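Local coordinates for conserved hypothetical secreted protein (Helicobacter pylori, PDB 4RNZ) that probably acts as a zinc-dependent endopeptidase of the M23 family on peptidoglycan and takes part in determining cell shape, at residues P61-L66 against P218-D223. Sequence-based numbering, arbitrary orientation.
With ZN (zinc ion), chain B.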
loop_
_atom_site.group_PDB
_atom_site.type_symbol
_atom_site.label_atom_id
_atom_site.label_comp_id
_atom_site.label_asym_id
_atom_site.label_seq_id
_atom_site.Cartn_x
_atom_site.Cartn_y
_atom_site.Cartn_z
ATOM N N PRO A 61 -8.184 -11.222 3.694
ATOM C CA PRO A 61 -6.847 -10.681 3.498
ATOM C C PRO A 61 -6.542 -9.602 4.521
ATOM O O PRO A 61 -7.421 -8.815 4.832
ATOM C CB PRO A 61 -6.922 -10.042 2.108
ATOM C CG PRO A 61 -8.161 -10.565 1.479
ATOM C CD PRO A 61 -9.092 -10.873 2.596
ATOM N N ILE A 62 -5.323 -9.595 5.046
ATOM C CA ILE A 62 -4.849 -8.507 5.893
ATOM C C ILE A 62 -3.733 -7.689 5.236
ATOM O O ILE A 62 -3.381 -6.648 5.749
ATOM C CB ILE A 62 -4.438 -8.953 7.310
ATOM C CG1 ILE A 62 -3.444 -10.093 7.297
ATOM C CG2 ILE A 62 -5.657 -9.383 8.126
ATOM C CD1 ILE A 62 -3.077 -10.527 8.700
ATOM N N SER A 63 -3.159 -8.180 4.139
ATOM C CA SER A 63 -2.215 -7.404 3.336
ATOM C C SER A 63 -2.310 -7.959 1.925
ATOM O O SER A 63 -3.201 -8.764 1.635
ATOM C CB SER A 63 -0.786 -7.540 3.872
ATOM O OG SER A 63 -0.244 -8.839 3.641
ATOM N N GLN A 64 -1.399 -7.555 1.051
ATOM C CA GLN A 64 -1.384 -8.081 -0.310
ATOM C C GLN A 64 -0.864 -9.517 -0.368
ATOM O O GLN A 64 -1.076 -10.218 -1.356
ATOM C CB GLN A 64 -0.552 -7.195 -1.243
ATOM C CG GLN A 64 0.947 -7.286 -1.007
ATOM C CD GLN A 64 1.453 -6.302 0.038
ATOM O OE1 GLN A 64 0.741 -5.938 0.985
ATOM N NE2 GLN A 64 2.690 -5.876 -0.124
ATOM N N ASP A 65 -0.172 -9.973 0.667
ATOM C CA ASP A 65 0.274 -11.356 0.638
ATOM C C ASP A 65 0.041 -12.173 1.893
ATOM O O ASP A 65 0.540 -13.287 1.978
ATOM C CB ASP A 65 1.720 -11.442 0.190
ATOM C CG ASP A 65 2.626 -10.670 1.064
ATOM O OD1 ASP A 65 2.424 -10.722 2.285
ATOM O OD2 ASP A 65 3.528 -10.004 0.516
ATOM N N LEU A 66 -0.752 -11.655 2.826
ATOM C CA LEU A 66 -1.107 -12.397 4.036
ATOM C C LEU A 66 -2.609 -12.331 4.291
ATOM O O LEU A 66 -3.260 -11.282 4.094
ATOM C CB LEU A 66 -0.374 -11.824 5.251
ATOM C CG LEU A 66 -0.380 -12.691 6.505
ATOM C CD1 LEU A 66 0.523 -13.905 6.335
ATOM C CD2 LEU A 66 0.074 -11.859 7.708
ATOM N N PRO A 218 5.323 -11.835 10.734
ATOM C CA PRO A 218 5.031 -10.578 10.016
ATOM C C PRO A 218 4.571 -9.471 10.948
ATOM O O PRO A 218 3.653 -9.682 11.727
ATOM C CB PRO A 218 3.894 -10.951 9.062
ATOM C CG PRO A 218 3.747 -12.421 9.153
ATOM C CD PRO A 218 4.285 -12.841 10.481
ATOM N N HIS A 219 5.184 -8.298 10.850
ATOM C CA HIS A 219 4.787 -7.143 11.678
ATOM C C HIS A 219 4.732 -5.891 10.814
ATOM O O HIS A 219 5.755 -5.445 10.304
ATOM C CB HIS A 219 5.761 -6.971 12.840
ATOM C CG HIS A 219 5.436 -5.825 13.754
ATOM N ND1 HIS A 219 6.363 -4.861 14.092
ATOM C CD2 HIS A 219 4.290 -5.477 14.380
ATOM C CE1 HIS A 219 5.808 -3.986 14.909
ATOM N NE2 HIS A 219 4.555 -4.345 15.110
ATOM N N TYR A 220 3.528 -5.349 10.627
ATOM C CA TYR A 220 3.307 -4.323 9.622
ATOM C C TYR A 220 3.405 -2.889 10.196
ATOM O O TYR A 220 2.607 -2.018 9.870
ATOM C CB TYR A 220 1.980 -4.562 8.908
ATOM C CG TYR A 220 1.945 -5.811 8.030
ATOM C CD1 TYR A 220 3.043 -6.188 7.268
ATOM C CD2 TYR A 220 0.794 -6.600 7.951
ATOM C CE1 TYR A 220 3.003 -7.324 6.458
ATOM C CE2 TYR A 220 0.746 -7.741 7.148
ATOM C CZ TYR A 220 1.855 -8.093 6.406
ATOM O OH TYR A 220 1.831 -9.203 5.595
ATOM N N GLY A 221 4.425 -2.662 11.011
ATOM C CA GLY A 221 4.697 -1.350 11.593
ATOM C C GLY A 221 5.959 -1.466 12.415
ATOM O O GLY A 221 6.663 -2.450 12.338
ATOM N N VAL A 222 6.261 -0.419 13.166
ATOM C CA VAL A 222 7.397 -0.406 14.083
ATOM C C VAL A 222 6.789 -0.211 15.455
ATOM O O VAL A 222 5.950 0.665 15.636
ATOM C CB VAL A 222 8.357 0.761 13.797
ATOM C CG1 VAL A 222 9.485 0.791 14.829
ATOM C CG2 VAL A 222 8.911 0.656 12.398
ATOM N N ASP A 223 7.192 -1.045 16.402
ATOM C CA ASP A 223 6.789 -0.885 17.797
ATOM C C ASP A 223 7.885 -0.125 18.519
ATOM O O ASP A 223 9.037 -0.565 18.577
ATOM C CB ASP A 223 6.538 -2.239 18.464
ATOM C CG ASP A 223 5.270 -2.897 17.973
ATOM O OD1 ASP A 223 4.462 -2.228 17.307
ATOM O OD2 ASP A 223 5.067 -4.088 18.246
HETATM ZN ZN ZN B . 3.254 -3.334 16.206
HETATM O O HOH W 1 4.114 -9.924 4.360
#
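Tyr-220 lays the phenol end of its ring against the loop 61-66, where it overlaps Ser-63 and Leu-66. Ser-63 CB packs 3.6 Å from Tyr-220 CE2. Ser-63 OG donates a hydrogen bond of 2.9 Å to Tyr-220 OH. The same Ser-63 OG accepts from Asp-65 N at 3.2 Å, which makes an ST turn, and more weakly from Leu-66 N. Its chi1 of 71° sets OG between its own backbone N and carbonyl carbon, and the two N-H groups ahead in the chain can reach it. The serine hydroxyl thus links the loop's backbone to the phenol. A water lies in the plane of the Tyr-220 ring, at its edge. Its oxygen is 2.7 Å from Tyr-220 OH, and it donates to Asp-65 OD1. Asp-65 OD2 forms a salt bridge with Arg-208. The apolar flank is Leu-66. Its CB lies 3.4 Å from Tyr-220 OH, while its CD2 touches Tyr-220 CE2 at 4.2 Å and Pro-218 CG at 4.0 Å. The leucine and proline side chains cross at about a right angle. Leu-35 of helix 30-36 also packs on Tyr-220.

Just before Tyr-220, His-219 binds zinc through NE2, and Asp-223 binds it through OD1; Glu-34 and His-301 complete the site. Tyr-220 is the centre of an inverse gamma turn that begins at the ligand His-219. The contact therefore joins the loop of the beta-hairpin formed by strands 55-61 and 66-73 to the HxxxD zinc-binding motif of an M23 metallopeptidase, whose zinc here also takes a glutamate from the N-terminal region.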